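Local coordinates for protein fructose-bisphosphate aldolase (PDB 4TR9) that is a class I aldolase of the TIM-barrel fold from Plasmodium falciparum, whose barrel pocket holds 38D in this tetrameric structure, at residues L178-A182 against I193-E197; T130-L136 against K152-V156; V229-G233 against P269-P273. One frame throughout, in Å; residues are numbered along the deposited sequence.

Along the chain the three contacts come in series: contact 2, then contact 1, then contact 3. Contacts 1 and 2, with centres 8 Å apart, share the barrel sheet, in which strands 150-157 and 191-198 are parallel neighbours. They touch directly through a salt bridge from R154 NE to E197 OE1 of 2.7 Å. Contact 3 has its centre 13 Å from that of contact 1, which it meets where V229 CG2 lies 3.5 Å from A182 CB. Contacts 2 and 3 do not touch; their centres are 20 Å apart. Contacts 1 and 2 thus pack against two neighbouring strands that line the 38D pocket, while contact 3 joins loops where strands 235-236 and 274-277 begin.

Contact 1 of 3, residues L178-A182 against I193-E197; sequences LARYA and IVEPE
Helix 178-182 packs on strand 193-197 with the two axes 9.0 Å apart at closest and running nearly antiparallel, at 168°. This is the return leg of a beta-alpha-beta crossover, and the nearest CA pair is L178 with V194, 6.2 Å apart. The main bump is L178, in rotamer mt, whose CA-to-CB bond points toward the strand. Its CD1 drops between V194 and P196, 3.7 Å from V194 CG1 and 3.7 Å from P196 CB, while its CD2 lies 3.6 Å from the backbone, at E195 N. V194 (chi1 t) answers from the strand, its CG2 reaching 4.3 Å from A182 CB, where the small alanine leaves room. Y181, one turn on from L178, takes an off-well chi1 of 139°, which points the ring end-on at the start of 193-197, roughly across the strand, with V194 N at the ring edge. Its OH accepts a weak hydrogen bond from I193 N (2.7 Å, angle at the hydrogen 118°). E195 points sideways and its end leads away from the helix, to 38D. Around this buried layer, helix 206-226 packs on V194 and P196, and strand 150-157 on L178 and I193, with W153 stacked on the Y181 ring.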
loop_
_atom_site.group_PDB
_atom_site.type_symbol
_atom_site.label_atom_id
_atom_site.label_comp_id
_atom_site.label_asym_id
_atom_site.label_seq_id
_atom_site.Cartn_x
_atom_site.Cartn_y
_atom_site.Cartn_z
ATOM N N LEU A 178 12.723 -9.604 1.893
ATOM C CA LEU A 178 12.676 -10.875 1.181
ATOM C C LEU A 178 12.443 -10.642 -0.307
ATOM O O LEU A 178 12.952 -11.380 -1.149
ATOM C CB LEU A 178 11.574 -11.770 1.751
ATOM C CG LEU A 178 11.792 -12.337 3.154
ATOM C CD1 LEU A 178 10.469 -12.770 3.764
ATOM C CD2 LEU A 178 12.764 -13.503 3.109
ATOM N N ALA A 179 11.672 -9.605 -0.616
ATOM C CA ALA A 179 11.334 -9.277 -1.995
ATOM C C ALA A 179 12.564 -8.871 -2.802
ATOM O O ALA A 179 12.790 -9.382 -3.900
ATOM C CB ALA A 179 10.293 -8.169 -2.031
ATOM N N ARG A 180 13.350 -7.948 -2.256
ATOM C CA ARG A 180 14.562 -7.478 -2.919
ATOM C C ARG A 180 15.556 -8.617 -3.114
ATOM O O ARG A 180 16.123 -8.781 -4.194
ATOM C CB ARG A 180 15.209 -6.349 -2.114
ATOM C CG ARG A 180 14.361 -5.095 -2.011
ATOM C CD ARG A 180 14.356 -4.311 -3.313
ATOM N NE ARG A 180 15.629 -3.635 -3.559
ATOM C CZ ARG A 180 16.531 -4.032 -4.450
ATOM N NH1 ARG A 180 17.659 -3.353 -4.602
ATOM N NH2 ARG A 180 16.304 -5.107 -5.194
ATOM N N TYR A 181 15.753 -9.402 -2.060
ATOM C CA TYR A 181 16.681 -10.526 -2.083
ATOM C C TYR A 181 16.351 -11.527 -3.184
ATOM O O TYR A 181 17.239 -11.992 -3.897
ATOM C CB TYR A 181 16.684 -11.227 -0.722
ATOM C CG TYR A 181 16.729 -12.740 -0.793
ATOM C CD1 TYR A 181 17.929 -13.414 -0.986
ATOM C CD2 TYR A 181 15.570 -13.495 -0.650
ATOM C CE1 TYR A 181 17.972 -14.795 -1.044
ATOM C CE2 TYR A 181 15.603 -14.875 -0.710
ATOM C CZ TYR A 181 16.806 -15.518 -0.905
ATOM O OH TYR A 181 16.842 -16.892 -0.961
ATOM N N ALA A 182 15.070 -11.852 -3.316
ATOM C CA ALA A 182 14.641 -12.877 -4.253
ATOM C C ALA A 182 14.844 -12.440 -5.702
ATOM O O ALA A 182 15.198 -13.252 -6.556
ATOM C CB ALA A 182 13.185 -13.239 -4.005
ATOM N N ILE A 193 15.223 -18.973 -1.739
ATOM C CA ILE A 193 14.360 -19.565 -0.728
ATOM C C ILE A 193 13.882 -18.475 0.225
ATOM O O ILE A 193 14.643 -17.985 1.061
ATOM C CB ILE A 193 15.070 -20.678 0.060
ATOM C CG1 ILE A 193 15.426 -21.841 -0.867
ATOM C CG2 ILE A 193 14.191 -21.170 1.196
ATOM C CD1 ILE A 193 15.980 -23.048 -0.145
ATOM N N VAL A 194 12.621 -18.088 0.078
ATOM C CA VAL A 194 12.040 -17.032 0.897
ATOM C C VAL A 194 11.635 -17.571 2.263
ATOM O O VAL A 194 10.748 -18.417 2.366
ATOM C CB VAL A 194 10.819 -16.400 0.208
ATOM C CG1 VAL A 194 10.220 -15.310 1.082
ATOM C CG2 VAL A 194 11.210 -15.848 -1.154
ATOM N N GLU A 195 12.289 -17.077 3.310
ATOM C CA GLU A 195 12.035 -17.569 4.659
ATOM C C GLU A 195 11.543 -16.466 5.595
ATOM O O GLU A 195 12.344 -15.783 6.234
ATOM C CB GLU A 195 13.298 -18.215 5.235
ATOM C CG GLU A 195 13.111 -18.833 6.614
ATOM C CD GLU A 195 14.394 -19.415 7.173
ATOM O OE1 GLU A 195 15.394 -19.477 6.427
ATOM O OE2 GLU A 195 14.405 -19.808 8.359
ATOM N N PRO A 196 10.217 -16.277 5.660
ATOM C CA PRO A 196 9.603 -15.386 6.647
ATOM C C PRO A 196 9.228 -16.143 7.918
ATOM O O PRO A 196 8.044 -16.344 8.190
ATOM C CB PRO A 196 8.358 -14.880 5.920
ATOM C CG PRO A 196 7.963 -16.031 5.052
ATOM C CD PRO A 196 9.237 -16.754 4.669
ATOM N N GLU A 197 10.230 -16.562 8.685
ATOM C CA GLU A 197 9.986 -17.381 9.865
ATOM C C GLU A 197 9.279 -16.616 10.976
ATOM O O GLU A 197 9.764 -15.586 11.446
ATOM C CB GLU A 197 11.295 -17.959 10.406
ATOM C CG GLU A 197 11.105 -18.798 11.663
ATOM C CD GLU A 197 12.414 -19.290 12.247
ATOM O OE1 GLU A 197 13.480 -18.950 11.692
ATOM O OE2 GLU A 197 12.375 -20.015 13.262
#

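Contact 2 of 3, residues T130-L136 against K152-V156; sequences TQGLDGL and KWRTV. With 38D (N'-[(E)-(2,4-dichlorophenyl)methylidene]-3,4-dihydroxybenzohydrazide), chain K.
The 38D pocket of this TIM barrel is lined in part by strand 152-156, and the loop 130-136 packs against the strand through W153 while K152 and R154 line the ligand site. K152 NZ lies 3.0 Å from 38D O07, and R154 CD lies 3.4 Å from 38D O03, with 38D N11 over one face of the guanidinium. K152 NZ also forms a salt bridge with D40, and R154 NE one with E197. The strand is extended, and the nearest CA pair is T130 with T155, at 5.9 Å. W153 has chi1 t and chi2 -66°; its CA-to-CB bond points toward 130-136, and the indole lies against that segment, which borders the ring on one face and along its edge. T130 CG2 sits over that face, with T130 CB 3.7 Å from W153 NE1. G132 C meets the ring edge, 3.7 Å from W153 CZ3. L133 (mt) brings CD2 to 3.6 Å from W153 CH2, and L136 (tp) brings CD2 to 4.2 Å from W153 CZ3. G132 has phi/psi of 147/11, and a CB there would come within 3.3 Å of W153 CZ3 and jam against the preceding carbonyl, so the close fit depends on a residue without a side chain. T130 OG1 donates a hydrogen bond to R154 O (3.1 Å); a water donates to T130 O (2.9 Å) and accepts a weak bond from W153 NE1 (3.3 Å). A type II turn from L133 to L136, closed by L136 N to L133 O (3.2 Å), sets G135 at the N-cap of helix 136-146. Successive strand residues facing alternately the ligand and the outer layer are typical of a TIM-barrel strand.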
loop_
_atom_site.group_PDB
_atom_site.type_symbol
_atom_site.label_atom_id
_atom_site.label_comp_id
_atom_site.label_asym_id
_atom_site.label_seq_id
_atom_site.Cartn_x
_atom_site.Cartn_y
_atom_site.Cartn_z
ATOM N N THR A 130 16.640 -8.118 8.440
ATOM C CA THR A 130 17.776 -8.873 7.919
ATOM C C THR A 130 18.620 -8.053 6.942
ATOM O O THR A 130 18.088 -7.395 6.048
ATOM C CB THR A 130 17.313 -10.161 7.216
ATOM O OG1 THR A 130 16.121 -10.649 7.841
ATOM C CG2 THR A 130 18.391 -11.225 7.302
ATOM N N GLN A 131 19.936 -8.102 7.121
ATOM C CA GLN A 131 20.856 -7.376 6.252
ATOM C C GLN A 131 21.556 -8.317 5.275
ATOM O O GLN A 131 21.693 -9.510 5.542
ATOM C CB GLN A 131 21.892 -6.619 7.084
ATOM C CG GLN A 131 21.309 -5.499 7.927
ATOM C CD GLN A 131 22.374 -4.707 8.658
ATOM O OE1 GLN A 131 23.425 -5.239 9.014
ATOM N NE2 GLN A 131 22.109 -3.425 8.879
ATOM N N GLY A 132 21.990 -7.777 4.141
ATOM C CA GLY A 132 22.695 -8.573 3.151
ATOM C C GLY A 132 22.452 -8.165 1.711
ATOM O O GLY A 132 22.838 -8.882 0.786
ATOM N N LEU A 133 21.817 -7.015 1.512
ATOM C CA LEU A 133 21.513 -6.541 0.167
ATOM C C LEU A 133 22.730 -5.908 -0.504
ATOM O O LEU A 133 22.873 -5.969 -1.724
ATOM C CB LEU A 133 20.357 -5.539 0.202
ATOM C CG LEU A 133 18.971 -6.119 0.485
ATOM C CD1 LEU A 133 17.924 -5.018 0.526
ATOM C CD2 LEU A 133 18.612 -7.164 -0.560
ATOM N N ASP A 134 23.603 -5.306 0.298
ATOM C CA ASP A 134 24.786 -4.633 -0.231
ATOM C C ASP A 134 25.794 -5.632 -0.791
ATOM O O ASP A 134 26.366 -6.435 -0.054
ATOM C CB ASP A 134 25.445 -3.775 0.851
ATOM C CG ASP A 134 24.513 -2.717 1.403
ATOM O OD1 ASP A 134 23.511 -2.391 0.730
ATOM O OD2 ASP A 134 24.781 -2.205 2.510
ATOM N N GLY A 135 26.008 -5.573 -2.102
ATOM C CA GLY A 135 26.948 -6.456 -2.765
ATOM C C GLY A 135 26.423 -7.870 -2.926
ATOM O O GLY A 135 27.192 -8.802 -3.159
ATOM N N LEU A 136 25.108 -8.029 -2.806
ATOM C CA LEU A 136 24.479 -9.340 -2.923
ATOM C C LEU A 136 24.629 -9.907 -4.330
ATOM O O LEU A 136 24.921 -11.091 -4.502
ATOM C CB LEU A 136 22.998 -9.263 -2.544
ATOM C CG LEU A 136 22.198 -10.560 -2.679
ATOM C CD1 LEU A 136 22.805 -11.660 -1.823
ATOM C CD2 LEU A 136 20.738 -10.339 -2.313
ATOM N N LYS A 152 19.486 -18.710 0.202
ATOM C CA LYS A 152 18.563 -18.631 1.330
ATOM C C LYS A 152 18.725 -17.313 2.090
ATOM O O LYS A 152 19.808 -16.732 2.122
ATOM C CB LYS A 152 18.774 -19.814 2.275
ATOM C CG LYS A 152 17.546 -20.176 3.092
ATOM C CD LYS A 152 17.929 -20.541 4.509
ATOM C CE LYS A 152 18.630 -19.378 5.183
ATOM N NZ LYS A 152 19.001 -19.689 6.584
ATOM N N TRP A 153 17.639 -16.860 2.709
ATOM C CA TRP A 153 17.591 -15.558 3.367
ATOM C C TRP A 153 16.550 -15.605 4.478
ATOM O O TRP A 153 15.348 -15.607 4.213
ATOM C CB TRP A 153 17.267 -14.469 2.337
ATOM C CG TRP A 153 17.049 -13.062 2.847
ATOM C CD1 TRP A 153 16.034 -12.624 3.649
ATOM C CD2 TRP A 153 17.825 -11.901 2.518
ATOM N NE1 TRP A 153 16.148 -11.272 3.866
ATOM C CE2 TRP A 153 17.238 -10.804 3.181
ATOM C CE3 TRP A 153 18.970 -11.686 1.742
ATOM C CZ2 TRP A 153 17.754 -9.510 3.088
ATOM C CZ3 TRP A 153 19.480 -10.401 1.650
ATOM C CH2 TRP A 153 18.872 -9.330 2.319
ATOM N N ARG A 154 17.014 -15.653 5.722
ATOM C CA ARG A 154 16.125 -15.852 6.863
ATOM C C ARG A 154 15.697 -14.547 7.529
ATOM O O ARG A 154 16.531 -13.743 7.940
ATOM C CB ARG A 154 16.794 -16.758 7.898
ATOM C CG ARG A 154 16.007 -16.923 9.187
ATOM C CD ARG A 154 16.680 -17.925 10.110
ATOM N NE ARG A 154 15.984 -18.067 11.384
ATOM C CZ ARG A 154 16.328 -17.431 12.500
ATOM N NH1 ARG A 154 15.637 -17.623 13.614
ATOM N NH2 ARG A 154 17.363 -16.602 12.500
ATOM N N THR A 155 14.387 -14.353 7.635
ATOM C CA THR A 155 13.831 -13.213 8.353
ATOM C C THR A 155 13.001 -13.719 9.528
ATOM O O THR A 155 12.449 -14.818 9.476
ATOM C CB THR A 155 12.963 -12.329 7.440
ATOM O OG1 THR A 155 13.538 -12.284 6.128
ATOM C CG2 THR A 155 12.871 -10.917 7.998
ATOM N N VAL A 156 12.915 -12.921 10.587
ATOM C CA VAL A 156 12.259 -13.361 11.812
ATOM C C VAL A 156 11.149 -12.414 12.263
ATOM O O VAL A 156 11.355 -11.206 12.373
ATOM C CB VAL A 156 13.283 -13.516 12.957
ATOM C CG1 VAL A 156 12.579 -13.742 14.283
ATOM C CG2 VAL A 156 14.244 -14.654 12.655
HETATM N N12 38D K . 20.879 -18.206 14.196
HETATM C C13 38D K . 20.112 -18.672 15.317
HETATM C C15 38D K . 21.520 -17.179 16.735
HETATM C C17 38D K . 20.713 -16.203 18.768
HETATM C C20 38D K . 19.269 -17.622 17.486
HETATM C C01 38D K . 19.089 -20.352 10.905
HETATM C C02 38D K . 18.479 -21.093 9.892
HETATM O O03 38D K . 17.082 -21.297 9.875
HETATM C C04 38D K . 19.257 -21.640 8.883
HETATM C C05 38D K . 20.628 -21.451 8.880
HETATM C C06 38D K . 21.235 -20.717 9.883
HETATM O O07 38D K . 18.664 -22.396 7.846
HETATM C C08 38D K . 20.466 -20.165 10.886
HETATM C C09 38D K . 21.176 -19.368 11.984
HETATM O O10 38D K . 22.379 -19.146 11.899
HETATM N N11 38D K . 20.389 -18.918 13.099
HETATM C C14 38D K . 20.297 -17.795 16.551
HETATM C C16 38D K . 21.732 -16.377 17.845
HETATM CL CL1 38D K . 21.007 -15.190 20.153
HETATM C C19 38D K . 19.484 -16.818 18.598
HETATM CL CL2 38D K . 17.715 -18.387 17.290
HETATM O O HOH W 1 15.479 -8.323 5.077
#

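Contact 3 of 3, residues V229-G233 against P269-P273; sequences VLLEG and PPALP
Two loops meet here with no hydrogen bond between them; the nearest CA pair is L231 with L272, 4.9 Å apart. P269 opens a type I turn closed by L272 N to P269 O (3.1 Å), and its ring CG lies 4.0 Å from CD1 of L231 (rotamer mt). P270 points away. A271 faces the other loop: its CB is 4.0 Å from L231 CB and 4.0 Å from E232 CD, and its O receives a CA-H...O contact from E232 CA (3.4 Å, 149° at the hydrogen). L272 (rotamer tp) returns one, its CA 3.5 Å from L231 O at 164°, and places CD1 3.3 Å from the same oxygen. P273 completes the fit, with CD 3.2 Å from L231 O and CG 3.6 Å from E232 O. Across the way, G233 N to L230 O (3.1 Å) holds residues 230-233 in a tight bend. E232 forms a salt bridge with R266 of the third subunit. Such packing of adjacent helix-to-strand loops, leading into strands 235-236 and 274-277, belongs to the end of a TIM barrel where its strands begin.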
loop_
_atom_site.group_PDB
_atom_site.type_symbol
_atom_site.label_atom_id
_atom_site.label_comp_id
_atom_site.label_asym_id
_atom_site.label_seq_id
_atom_site.Cartn_x
_atom_site.Cartn_y
_atom_site.Cartn_z
ATOM N N VAL A 229 9.282 -11.103 -8.906
ATOM C CA VAL A 229 9.942 -12.379 -8.672
ATOM C C VAL A 229 9.144 -13.531 -9.269
ATOM O O VAL A 229 7.955 -13.686 -8.992
ATOM C CB VAL A 229 10.164 -12.627 -7.170
ATOM C CG1 VAL A 229 10.354 -14.111 -6.886
ATOM C CG2 VAL A 229 11.362 -11.839 -6.698
ATOM N N LEU A 230 9.809 -14.326 -10.099
ATOM C CA LEU A 230 9.191 -15.493 -10.712
ATOM C C LEU A 230 8.877 -16.540 -9.651
ATOM O O LEU A 230 9.783 -17.139 -9.073
ATOM C CB LEU A 230 10.105 -16.080 -11.787
ATOM C CG LEU A 230 9.506 -17.166 -12.683
ATOM C CD1 LEU A 230 8.432 -16.576 -13.582
ATOM C CD2 LEU A 230 10.590 -17.842 -13.505
ATOM N N LEU A 231 7.591 -16.753 -9.394
ATOM C CA LEU A 231 7.164 -17.708 -8.377
ATOM C C LEU A 231 7.528 -19.134 -8.770
ATOM O O LEU A 231 7.762 -19.982 -7.908
ATOM C CB LEU A 231 5.658 -17.596 -8.132
ATOM C CG LEU A 231 5.170 -16.289 -7.505
ATOM C CD1 LEU A 231 3.661 -16.313 -7.307
ATOM C CD2 LEU A 231 5.880 -16.033 -6.186
ATOM N N GLU A 232 7.581 -19.393 -10.073
ATOM C CA GLU A 232 7.935 -20.715 -10.579
ATOM C C GLU A 232 9.384 -21.068 -10.258
ATOM O O GLU A 232 9.741 -22.242 -10.165
ATOM C CB GLU A 232 7.705 -20.792 -12.092
ATOM C CG GLU A 232 6.248 -20.698 -12.523
ATOM C CD GLU A 232 5.768 -19.268 -12.682
ATOM O OE1 GLU A 232 6.238 -18.386 -11.931
ATOM O OE2 GLU A 232 4.919 -19.025 -13.566
ATOM N N GLY A 233 10.217 -20.047 -10.091
ATOM C CA GLY A 233 11.622 -20.258 -9.800
ATOM C C GLY A 233 11.987 -19.922 -8.368
ATOM O O GLY A 233 13.143 -19.630 -8.067
ATOM N N PRO A 269 0.032 -18.977 -4.099
ATOM C CA PRO A 269 -0.331 -19.312 -5.482
ATOM C C PRO A 269 0.354 -20.590 -5.964
ATOM O O PRO A 269 1.520 -20.814 -5.638
ATOM C CB PRO A 269 0.160 -18.098 -6.281
ATOM C CG PRO A 269 0.259 -16.994 -5.283
ATOM C CD PRO A 269 0.678 -17.656 -4.008
ATOM N N PRO A 270 -0.369 -21.418 -6.736
ATOM C CA PRO A 270 0.099 -22.713 -7.248
ATOM C C PRO A 270 1.341 -22.626 -8.136
ATOM O O PRO A 270 1.977 -23.653 -8.379
ATOM C CB PRO A 270 -1.098 -23.219 -8.059
ATOM C CG PRO A 270 -2.272 -22.533 -7.464
ATOM C CD PRO A 270 -1.776 -21.171 -7.089
ATOM N N ALA A 271 1.673 -21.430 -8.615
ATOM C CA ALA A 271 2.860 -21.242 -9.447
ATOM C C ALA A 271 4.123 -21.603 -8.679
ATOM O O ALA A 271 5.118 -22.034 -9.262
ATOM C CB ALA A 271 2.939 -19.813 -9.949
ATOM N N LEU A 272 4.080 -21.416 -7.364
ATOM C CA LEU A 272 5.174 -21.828 -6.500
ATOM C C LEU A 272 5.263 -23.349 -6.508
ATOM O O LEU A 272 4.320 -24.029 -6.107
ATOM C CB LEU A 272 4.970 -21.304 -5.078
ATOM C CG LEU A 272 6.210 -21.253 -4.185
ATOM C CD1 LEU A 272 7.159 -20.161 -4.653
ATOM C CD2 LEU A 272 5.817 -21.038 -2.735
ATOM N N PRO A 273 6.399 -23.888 -6.975
ATOM C CA PRO A 273 6.564 -25.334 -7.163
ATOM C C PRO A 273 6.499 -26.122 -5.859
ATOM O O PRO A 273 6.111 -27.290 -5.874
ATOM C CB PRO A 273 7.955 -25.446 -7.798
ATOM C CG PRO A 273 8.666 -24.217 -7.362
ATOM C CD PRO A 273 7.623 -23.144 -7.314
#